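Local structure of transmembrane protein (Bartonella henselae, 3PAM) at residues A[135-138]-A[139-142]; A[145-148]-A[149-153]; A[192-195]-A[196-199]; A[233-236]-A[237-241]. The protein probably binds oligopeptides for import by an ABC-type transport system, as a domain of a family 5 extracellular solute-binding protein. All coordinates share one frame; numbering follows the deposited sequence. Where two conformers were deposited one is given.

Interaction 1 of 4, residues A[135-138]-A[139-142]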
loop_
_atom_site.group_PDB
_atom_site.type_symbol
_atom_site.label_atom_id
_atom_site.label_comp_id
_atom_site.label_asym_id
_atom_site.label_seq_id
_atom_site.Cartn_x
_atom_site.Cartn_y
_atom_site.Cartn_z
ATOM N N THR A 135 -8.819 4.782 13.039
ATOM C CA THR A 135 -9.176 5.958 12.262
ATOM C C THR A 135 -9.301 7.139 13.185
ATOM O O THR A 135 -9.466 6.973 14.399
ATOM C CB THR A 135 -10.498 5.776 11.505
ATOM O OG1 THR A 135 -11.525 5.394 12.431
ATOM C CG2 THR A 135 -10.342 4.709 10.411
ATOM N N GLN A 136 -9.226 8.325 12.594
ATOM C CA GLN A 136 -9.355 9.570 13.349
ATOM C C GLN A 136 -10.674 10.277 13.113
ATOM O O GLN A 136 -11.186 10.920 14.029
ATOM C CB GLN A 136 -8.171 10.516 13.095
ATOM C CG GLN A 136 -7.740 10.691 11.635
ATOM C CD GLN A 136 -6.545 11.631 11.502
ATOM O OE1 GLN A 136 -5.758 11.787 12.436
ATOM N NE2 GLN A 136 -6.418 12.281 10.348
ATOM N N SER A 137 -11.232 10.148 11.905
ATOM C CA SER A 137 -12.428 10.915 11.508
ATOM C C SER A 137 -13.581 10.036 10.991
ATOM O O SER A 137 -13.355 8.932 10.494
ATOM C CB SER A 137 -12.051 11.951 10.456
ATOM O OG SER A 137 -12.006 11.366 9.164
ATOM N N LEU A 138 -14.808 10.540 11.098
ATOM C CA LEU A 138 -16.009 9.832 10.635
ATOM C C LEU A 138 -15.950 9.391 9.179
ATOM O O LEU A 138 -16.519 8.371 8.819
ATOM C CB LEU A 138 -17.247 10.703 10.828
ATOM C CG LEU A 138 -18.147 10.622 12.068
ATOM C CD1 LEU A 138 -17.522 9.899 13.271
ATOM C CD2 LEU A 138 -18.598 12.053 12.432
ATOM N N GLU A 139 -15.277 10.171 8.346
ATOM C CA GLU A 139 -15.138 9.859 6.937
ATOM C C GLU A 139 -14.212 8.655 6.759
ATOM O O GLU A 139 -14.391 7.855 5.839
ATOM C CB GLU A 139 -14.591 11.074 6.168
ATOM C CG GLU A 139 -14.718 10.941 4.646
ATOM C CD GLU A 139 -13.853 11.934 3.871
ATOM O OE1 GLU A 139 -12.609 11.740 3.818
ATOM O OE2 GLU A 139 -14.423 12.890 3.297
ATOM N N GLU A 140 -13.207 8.541 7.627
ATOM C CA GLU A 140 -12.274 7.419 7.549
ATOM C C GLU A 140 -12.998 6.196 8.055
ATOM O O GLU A 140 -12.879 5.108 7.478
ATOM C CB GLU A 140 -11.014 7.667 8.380
ATOM C CG GLU A 140 -10.125 8.808 7.867
ATOM C CD GLU A 140 -8.759 8.869 8.538
ATOM O OE1 GLU A 140 -8.503 8.131 9.529
ATOM O OE2 GLU A 140 -7.928 9.684 8.065
ATOM N N GLU A 141 -13.774 6.385 9.126
ATOM C CA GLU A 141 -14.513 5.276 9.725
ATOM C C GLU A 141 -15.434 4.659 8.687
ATOM O O GLU A 141 -15.442 3.448 8.530
ATOM C CB GLU A 141 -15.296 5.740 10.942
ATOM C CG GLU A 141 -16.260 4.719 11.492
ATOM C CD GLU A 141 -17.095 5.288 12.609
ATOM O OE1 GLU A 141 -17.863 6.267 12.377
ATOM O OE2 GLU A 141 -16.981 4.756 13.733
ATOM N N LYS A 142 -16.174 5.489 7.952
ATOM C CA LYS A 142 -17.015 4.964 6.866
ATOM C C LYS A 142 -16.199 4.122 5.883
ATOM O O LYS A 142 -16.616 3.025 5.530
ATOM C CB LYS A 142 -17.736 6.074 6.109
ATOM C CG LYS A 142 -18.913 6.738 6.833
ATOM C CD LYS A 142 -19.405 7.911 5.998
ATOM C CE LYS A 142 -20.691 8.531 6.556
ATOM N NZ LYS A 142 -20.483 9.153 7.907
#

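Interaction 2 of 4, residues A[145-148]-A[149-153]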
loop_
_atom_site.group_PDB
_atom_site.type_symbol
_atom_site.label_atom_id
_atom_site.label_comp_id
_atom_site.label_asym_id
_atom_site.label_seq_id
_atom_site.Cartn_x
_atom_site.Cartn_y
_atom_site.Cartn_z
ATOM N N LEU A 145 -15.032 0.902 7.424
ATOM C CA LEU A 145 -16.169 0.015 7.655
ATOM C C LEU A 145 -16.568 -0.690 6.378
ATOM O O LEU A 145 -16.935 -1.863 6.401
ATOM C CB LEU A 145 -17.341 0.804 8.223
ATOM C CG LEU A 145 -17.283 1.184 9.706
ATOM C CD1 LEU A 145 -18.348 2.225 10.011
ATOM C CD2 LEU A 145 -17.454 -0.071 10.583
ATOM N N ALA A 146 -16.476 0.019 5.260
ATOM C CA ALA A 146 -16.656 -0.594 3.948
ATOM C C ALA A 146 -15.572 -1.643 3.674
ATOM O O ALA A 146 -15.852 -2.704 3.140
ATOM C CB ALA A 146 -16.647 0.485 2.867
ATOM N N PHE A 147 -14.329 -1.346 4.034
ATOM C CA PHE A 147 -13.250 -2.329 3.899
ATOM C C PHE A 147 -13.552 -3.548 4.763
ATOM O O PHE A 147 -13.398 -4.671 4.309
ATOM C CB PHE A 147 -11.891 -1.707 4.246
ATOM C CG PHE A 147 -10.696 -2.543 3.835
ATOM C CD1 PHE A 147 -10.765 -3.466 2.802
ATOM C CD2 PHE A 147 -9.479 -2.365 4.469
ATOM C CE1 PHE A 147 -9.633 -4.218 2.444
ATOM C CE2 PHE A 147 -8.358 -3.108 4.101
ATOM C CZ PHE A 147 -8.430 -4.030 3.097
ATOM N N GLN A 148 -14.032 -3.312 5.983
ATOM C CA GLN A 148 -14.378 -4.384 6.921
ATOM C C GLN A 148 -15.305 -5.420 6.274
ATOM O O GLN A 148 -15.055 -6.627 6.359
ATOM C CB GLN A 148 -15.008 -3.807 8.192
ATOM C CG GLN A 148 -15.617 -4.855 9.149
ATOM C CD GLN A 148 -16.172 -4.220 10.398
ATOM O OE1 GLN A 148 -15.602 -4.350 11.478
ATOM N NE2 GLN A 148 -17.279 -3.503 10.257
ATOM N N SER A 149 -16.346 -4.922 5.608
ATOM C CA SER A 149 -17.318 -5.744 4.887
ATOM C C SER A 149 -16.704 -6.592 3.760
ATOM O O SER A 149 -17.046 -7.767 3.595
ATOM C CB SER A 149 -18.415 -4.849 4.323
ATOM O OG SER A 149 -19.077 -5.500 3.260
ATOM N N ASN A 150 -15.838 -5.977 2.961
ATOM C CA ASN A 150 -15.069 -6.700 1.961
ATOM C C ASN A 150 -14.257 -7.853 2.584
ATOM O O ASN A 150 -14.200 -8.934 2.019
ATOM C CB ASN A 150 -14.125 -5.757 1.207
ATOM C CG ASN A 150 -14.846 -4.577 0.586
ATOM O OD1 ASN A 150 -16.056 -4.612 0.379
ATOM N ND2 ASN A 150 -14.100 -3.520 0.273
ATOM N N LEU A 151 -13.659 -7.612 3.748
ATOM C CA LEU A 151 -12.726 -8.562 4.341
ATOM C C LEU A 151 -13.455 -9.708 5.020
ATOM O O LEU A 151 -12.948 -10.839 5.032
ATOM C CB LEU A 151 -11.776 -7.886 5.334
ATOM C CG LEU A 151 -10.763 -6.868 4.812
ATOM C CD1 LEU A 151 -10.221 -6.015 5.983
ATOM C CD2 LEU A 151 -9.623 -7.530 4.035
ATOM N N SER A 152 -14.638 -9.403 5.557
ATOM C CA SER A 152 -15.503 -10.386 6.208
ATOM C C SER A 152 -15.874 -11.515 5.246
ATOM O O SER A 152 -16.004 -12.677 5.646
ATOM C CB SER A 152 -16.776 -9.703 6.717
ATOM O OG SER A 152 -17.500 -10.542 7.600
ATOM N N ARG A 153 -16.042 -11.155 3.977
ATOM C CA ARG A 153 -16.454 -12.091 2.941
ATOM C C ARG A 153 -15.443 -13.228 2.680
ATOM O O ARG A 153 -15.811 -14.244 2.085
ATOM C CB ARG A 153 -16.824 -11.347 1.642
#

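Interaction 3 of 4, residues A[192-195]-A[196-199]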
loop_
_atom_site.group_PDB
_atom_site.type_symbol
_atom_site.label_atom_id
_atom_site.label_comp_id
_atom_site.label_asym_id
_atom_site.label_seq_id
_atom_site.Cartn_x
_atom_site.Cartn_y
_atom_site.Cartn_z
ATOM N N ASN A 192 15.034 14.629 0.136
ATOM C CA ASN A 192 15.462 14.018 1.393
ATOM C C ASN A 192 14.316 13.461 2.226
ATOM O O ASN A 192 14.535 12.587 3.063
ATOM C CB ASN A 192 16.214 15.033 2.262
ATOM C CG ASN A 192 17.595 15.350 1.733
ATOM O OD1 ASN A 192 18.070 14.701 0.799
ATOM N ND2 ASN A 192 18.250 16.351 2.322
ATOM N N GLU A 193 13.110 13.995 2.046
ATOM C CA GLU A 193 11.980 13.502 2.829
ATOM C C GLU A 193 11.714 12.018 2.547
ATOM O O GLU A 193 11.090 11.350 3.369
ATOM C CB GLU A 193 10.715 14.354 2.634
ATOM C CG GLU A 193 9.951 14.107 1.347
ATOM C CD GLU A 193 10.706 14.570 0.137
ATOM O OE1 GLU A 193 11.762 15.233 0.315
ATOM O OE2 GLU A 193 10.252 14.279 -0.990
ATOM N N GLN A 194 12.212 11.516 1.409
ATOM C CA GLN A 194 12.014 10.121 1.028
ATOM C C GLN A 194 12.647 9.200 2.061
ATOM O O GLN A 194 12.083 8.150 2.363
ATOM C CB GLN A 194 12.575 9.808 -0.370
ATOM C CG GLN A 194 11.868 10.484 -1.572
ATOM C CD GLN A 194 10.375 10.286 -1.558
ATOM O OE1 GLN A 194 9.884 9.152 -1.456
ATOM N NE2 GLN A 194 9.634 11.374 -1.646
ATOM N N ILE A 195 13.793 9.603 2.617
ATOM C CA ILE A 195 14.502 8.790 3.598
ATOM C C ILE A 195 13.647 8.573 4.839
ATOM O O ILE A 195 13.626 7.476 5.384
ATOM C CB ILE A 195 15.860 9.417 4.023
ATOM C CG1 ILE A 195 16.666 9.893 2.809
ATOM C CG2 ILE A 195 16.686 8.447 4.899
ATOM C CD1 ILE A 195 17.928 10.728 3.185
ATOM N N ASN A 196 12.985 9.639 5.295
ATOM C CA ASN A 196 12.073 9.587 6.434
ATOM C C ASN A 196 10.843 8.699 6.158
ATOM O O ASN A 196 10.300 8.071 7.061
ATOM C CB ASN A 196 11.639 11.013 6.772
ATOM C CG ASN A 196 10.996 11.129 8.135
ATOM O OD1 ASN A 196 11.338 10.403 9.068
ATOM N ND2 ASN A 196 10.059 12.062 8.260
ATOM N N ARG A 197 10.419 8.617 4.905
ATOM C CA ARG A 197 9.216 7.834 4.572
ATOM C C ARG A 197 9.480 6.346 4.365
ATOM O O ARG A 197 8.697 5.506 4.816
ATOM C CB ARG A 197 8.562 8.381 3.308
ATOM C CG ARG A 197 8.213 9.836 3.367
ATOM C CD ARG A 197 7.700 10.306 2.012
ATOM N NE ARG A 197 6.943 11.552 2.134
ATOM C CZ ARG A 197 6.337 12.162 1.119
ATOM N NH1 ARG A 197 6.381 11.661 -0.120
ATOM N NH2 ARG A 197 5.680 13.288 1.350
ATOM N N TRP A 198 10.562 6.016 3.669
ATOM C CA TRP A 198 10.725 4.655 3.153
ATOM C C TRP A 198 11.996 3.926 3.550
ATOM O O TRP A 198 12.088 2.724 3.316
ATOM C CB TRP A 198 10.677 4.663 1.632
ATOM C CG TRP A 198 9.414 5.190 1.099
ATOM C CD1 TRP A 198 9.238 6.355 0.449
ATOM C CD2 TRP A 198 8.134 4.585 1.201
ATOM N NE1 TRP A 198 7.928 6.524 0.119
ATOM C CE2 TRP A 198 7.219 5.445 0.564
ATOM C CE3 TRP A 198 7.667 3.385 1.757
ATOM C CZ2 TRP A 198 5.851 5.154 0.464
ATOM C CZ3 TRP A 198 6.332 3.091 1.653
ATOM C CH2 TRP A 198 5.431 3.978 1.009
ATOM N N SER A 199 12.977 4.628 4.110
ATOM C CA SER A 199 14.277 4.004 4.308
ATOM C C SER A 199 14.171 3.017 5.460
ATOM O O SER A 199 13.336 3.178 6.361
ATOM C CB SER A 199 15.349 5.047 4.608
ATOM O OG SER A 199 15.266 5.401 5.973
HETATM O O HOH W 1 7.176 8.984 -1.488
#

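Interaction 4 of 4, residues A[233-236]-A[237-241]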
loop_
_atom_site.group_PDB
_atom_site.type_symbol
_atom_site.label_atom_id
_atom_site.label_comp_id
_atom_site.label_asym_id
_atom_site.label_seq_id
_atom_site.Cartn_x
_atom_site.Cartn_y
_atom_site.Cartn_z
ATOM N N VAL A 233 17.362 12.775 -16.798
ATOM C CA VAL A 233 17.163 11.362 -17.150
ATOM C C VAL A 233 17.403 10.397 -15.957
ATOM O O VAL A 233 16.591 9.486 -15.716
ATOM C CB VAL A 233 18.002 10.955 -18.401
ATOM C CG1 VAL A 233 17.785 9.511 -18.764
ATOM C CG2 VAL A 233 17.641 11.830 -19.603
ATOM N N ASP A 234 18.491 10.605 -15.208
ATOM C CA ASP A 234 18.836 9.708 -14.091
ATOM C C ASP A 234 17.866 9.835 -12.947
ATOM O O ASP A 234 17.534 8.852 -12.316
ATOM C CB ASP A 234 20.257 9.953 -13.590
ATOM C CG ASP A 234 21.293 9.452 -14.551
ATOM O OD1 ASP A 234 20.893 8.828 -15.548
ATOM O OD2 ASP A 234 22.507 9.682 -14.330
ATOM N N PHE A 235 17.407 11.057 -12.701
ATOM C CA PHE A 235 16.446 11.333 -11.635
ATOM C C PHE A 235 15.066 10.734 -11.898
ATOM O O PHE A 235 14.441 10.192 -10.996
ATOM C CB PHE A 235 16.325 12.837 -11.468
ATOM C CG PHE A 235 15.424 13.246 -10.370
ATOM C CD1 PHE A 235 15.922 13.429 -9.084
ATOM C CD2 PHE A 235 14.075 13.488 -10.622
ATOM C CE1 PHE A 235 15.080 13.837 -8.060
ATOM C CE2 PHE A 235 13.227 13.870 -9.601
ATOM C CZ PHE A 235 13.726 14.054 -8.329
ATOM N N ILE A 236 14.599 10.851 -13.136
ATOM C CA ILE A 236 13.298 10.300 -13.553
ATOM C C ILE A 236 13.321 8.771 -13.456
ATOM O O ILE A 236 12.356 8.155 -13.002
ATOM C CB ILE A 236 12.911 10.811 -14.993
ATOM C CG1 ILE A 236 12.485 12.292 -14.931
ATOM C CG2 ILE A 236 11.837 9.935 -15.664
ATOM C CD1 ILE A 236 12.568 13.038 -16.239
ATOM N N ALA A 237 14.439 8.165 -13.837
ATOM C CA ALA A 237 14.570 6.704 -13.773
ATOM C C ALA A 237 14.641 6.182 -12.329
ATOM O O ALA A 237 14.086 5.121 -12.010
ATOM C CB ALA A 237 15.782 6.238 -14.590
ATOM N N ALA A 238 15.310 6.934 -11.458
ATOM C CA ALA A 238 15.377 6.566 -10.046
ATOM C C ALA A 238 14.014 6.633 -9.332
ATOM O O ALA A 238 13.653 5.712 -8.582
ATOM C CB ALA A 238 16.397 7.388 -9.340
ATOM N N VAL A 239 13.257 7.705 -9.564
ATOM C CA VAL A 239 11.934 7.836 -8.961
ATOM C C VAL A 239 10.978 6.798 -9.536
ATOM O O VAL A 239 10.221 6.161 -8.801
ATOM C CB VAL A 239 11.335 9.236 -9.156
ATOM C CG1 VAL A 239 9.933 9.293 -8.581
ATOM C CG2 VAL A 239 12.198 10.267 -8.464
ATOM N N ARG A 240 11.020 6.637 -10.854
ATOM C CA ARG A 240 10.187 5.644 -11.522
ATOM C C ARG A 240 10.494 4.242 -11.010
ATOM O O ARG A 240 9.579 3.457 -10.738
ATOM C CB ARG A 240 10.308 5.751 -13.047
ATOM C CG ARG A 240 9.009 6.249 -13.689
ATOM C CD ARG A 240 9.179 7.451 -14.612
ATOM N NE ARG A 240 9.547 7.067 -15.974
ATOM C CZ ARG A 240 9.243 7.762 -17.072
ATOM N NH1 ARG A 240 8.548 8.893 -17.007
ATOM N NH2 ARG A 240 9.629 7.313 -18.251
ATOM N N ALA A 241 11.772 3.934 -10.825
ATOM C CA ALA A 241 12.124 2.626 -10.295
ATOM C C ALA A 241 11.588 2.455 -8.867
ATOM O O ALA A 241 11.026 1.410 -8.534
ATOM C CB ALA A 241 13.602 2.392 -10.367
#

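Interaction 1 of 4, residues A[135-138]-A[139-142]
The carboxylate of E140 reaches back beneath the turn that precedes its own helix, and its OE1 accepts the backbone N-H of Q136. The bond is fairly long at 3.2 Å from Q136 N to E140 OE1 but nearly straight (169°), and the donor comes from above the carboxylate plane. E140 keeps CG anti to its carbonyl carbon (chi1 -66°) and is extended beyond it, which carries the acid back toward the start of the turn. The Q136 side chain passes slantwise across the acid, its CG 3.4 Å from E140 OE1, and the Q136 amide is turned only 20° from the carboxylate plane. On the strand side, T135 CG2 packs against E140 CB at 3.7 Å, the two side chains running past each other in opposite directions. S137 is the N-cap of helix 138-152, at the passage from strand to helix in a beta-alpha-beta unit. Its OG accepts weakly from E140 N at 3.4 Å, while S137 O takes E141 N at 2.9 Å. One residue further on, K142 N bonds to L138 O at 3.0 Å, and the aliphatic part of K142 passes over that same oxygen. Beyond this shell, K183 forms a salt bridge with E140 OE2 and probably helps to keep the buried acid ionised. T135 OG1 is hydrogen-bonded to R161 O and to T162 OG1, tying the end of strand 130-135 to strand 157-162.

Interaction 2 of 4, residues A[145-148]-A[149-153]
One face of the F147 ring is occupied by the isopropyl end of L151, one helical turn further on, while the side-chain amide of N150 sits at the ring edge, near its plane. L151 CD1 stands almost exactly over the centre of the ring, 3.8 Å from the centroid and 4° off the normal, a CH-pi contact. The second methyl is displaced toward the rim, where L151 CD2 lies 3.7 Å from F147 CE1, so both branches of the leucine touch the aromatic surface. The first torsions explain the meeting: F147 places CG anti to its backbone N (chi1 -167°) and thereby leans along the helix toward L151, whose own CG stands anti to the carbonyl carbon. Beneath the two side chains, L151 N donates to F147 O at 3.0 Å, the ordinary helical bond that spaces the two residues one turn apart. Similar bonds continue the ladder on either side, from N150 N to A146 O at 3.3 Å and from S152 N to Q148 O at 2.9 Å. Outside the helix, F147 meets the ring of F8 and stands edge-to-face with F30, and L151 packs on F131 and A158. This i to i+4 aromatic-aliphatic pair lies on the buried side of helix 138-152, the crossover helix of the beta-alpha-beta unit that links strands 130-135 and 157-162, laid against the mixed sheet.

Interaction 3 of 4, residues A[192-195]-A[196-199]
Q194 sets CG anti to its carbonyl carbon (chi1 -67°) and then bends at chi2 (-51°), turning its amide forward along the short helix 193-198, to lie beside the indole of W198. There Q194 OE1 lies at the edge of the ring and in its plane, 3.4 Å from W198 CD1, with the amide and ring planes 25° apart. One water ties three side chains together: it donates to Q194 OE1 at 2.7 Å and accepts from R197 NH1 and W198 NE1. The other end of the amide is held too, Q194 NE2 giving a hydrogen bond to E193 OE2. E193 runs beside R197, its CG over one face of the guanidinium, and the carboxylate stands perpendicular to that plane; E193 OE2 and R197 NH1, 4.8 Å apart, are not in contact, so any attraction between the charges is probably modest. W198 also packs on L246 of helix 232-249 and I219 of helix 217-228. At the C-terminal end the chain leaves helical geometry at S199, which nevertheless turns back on the last turn. I195 O receives both S199 N, at 3.2 Å, and S199 OG, at 2.7 Å, the two donors approaching from opposite faces of the carbonyl plane.

Interaction 4 of 4, residues A[233-236]-A[237-241]
Helix 232-249 packs between helix 217-228 and helix 65-71, and in its early turns two i to i+4 pairs, F235 with V239 and I236 with R240, line up along its surface. V239 CG2 lies over one face of the F235 ring, displaced toward the rim: it is 4.2 Å from the centroid and 23° off the normal, a CH-pi contact, with F235 CE2 the nearest ring atom at 3.9 Å. Both side chains run in the same direction and also touch I226 of helix 217-228, so the pair belongs to the interface between the two helices. On the neighbouring flank A237 packs on E66, E67 and L70 of helix 65-71. The backbone beneath is regular, with V239 N bonded to F235 O at 3.1 Å and R240 N to I236 O at 3.0 Å. R240 is bent at chi2 and chi3 (127° and 85°), which folds its flat end back over I236 instead of letting it extend from the helix. Its polar end is held elsewhere, NH1 donating to the carbonyl oxygen of I55. Against the guanidinium the branch methyl of I236 does the touching: CG2 stands 3.5 Å above one face, off centre, and 3.7 Å from R240 CZ.

In the fold
Interactions 1 and 2 occupy successive parts of helix 138-152, with centres about 15 Å apart: interaction 1 sets the start of the helix at the end of strand 130-135, and interaction 2 seats its later turns on the sheet. Interactions 3 and 4 lie on different helices, 193-198 and 232-249, with centres about 16 Å apart and nearest atoms about 7 Å apart. They share neighbours: W51 touches both Q194 and V239, and helix 217-228 packs against both. Interaction 4 is far from the first pair, its centre about 35 Å from that of interaction 1. Ethanol, probably from the crystallisation liquor, is bound near W198 and also near V233, and is not evidence for a peptide site.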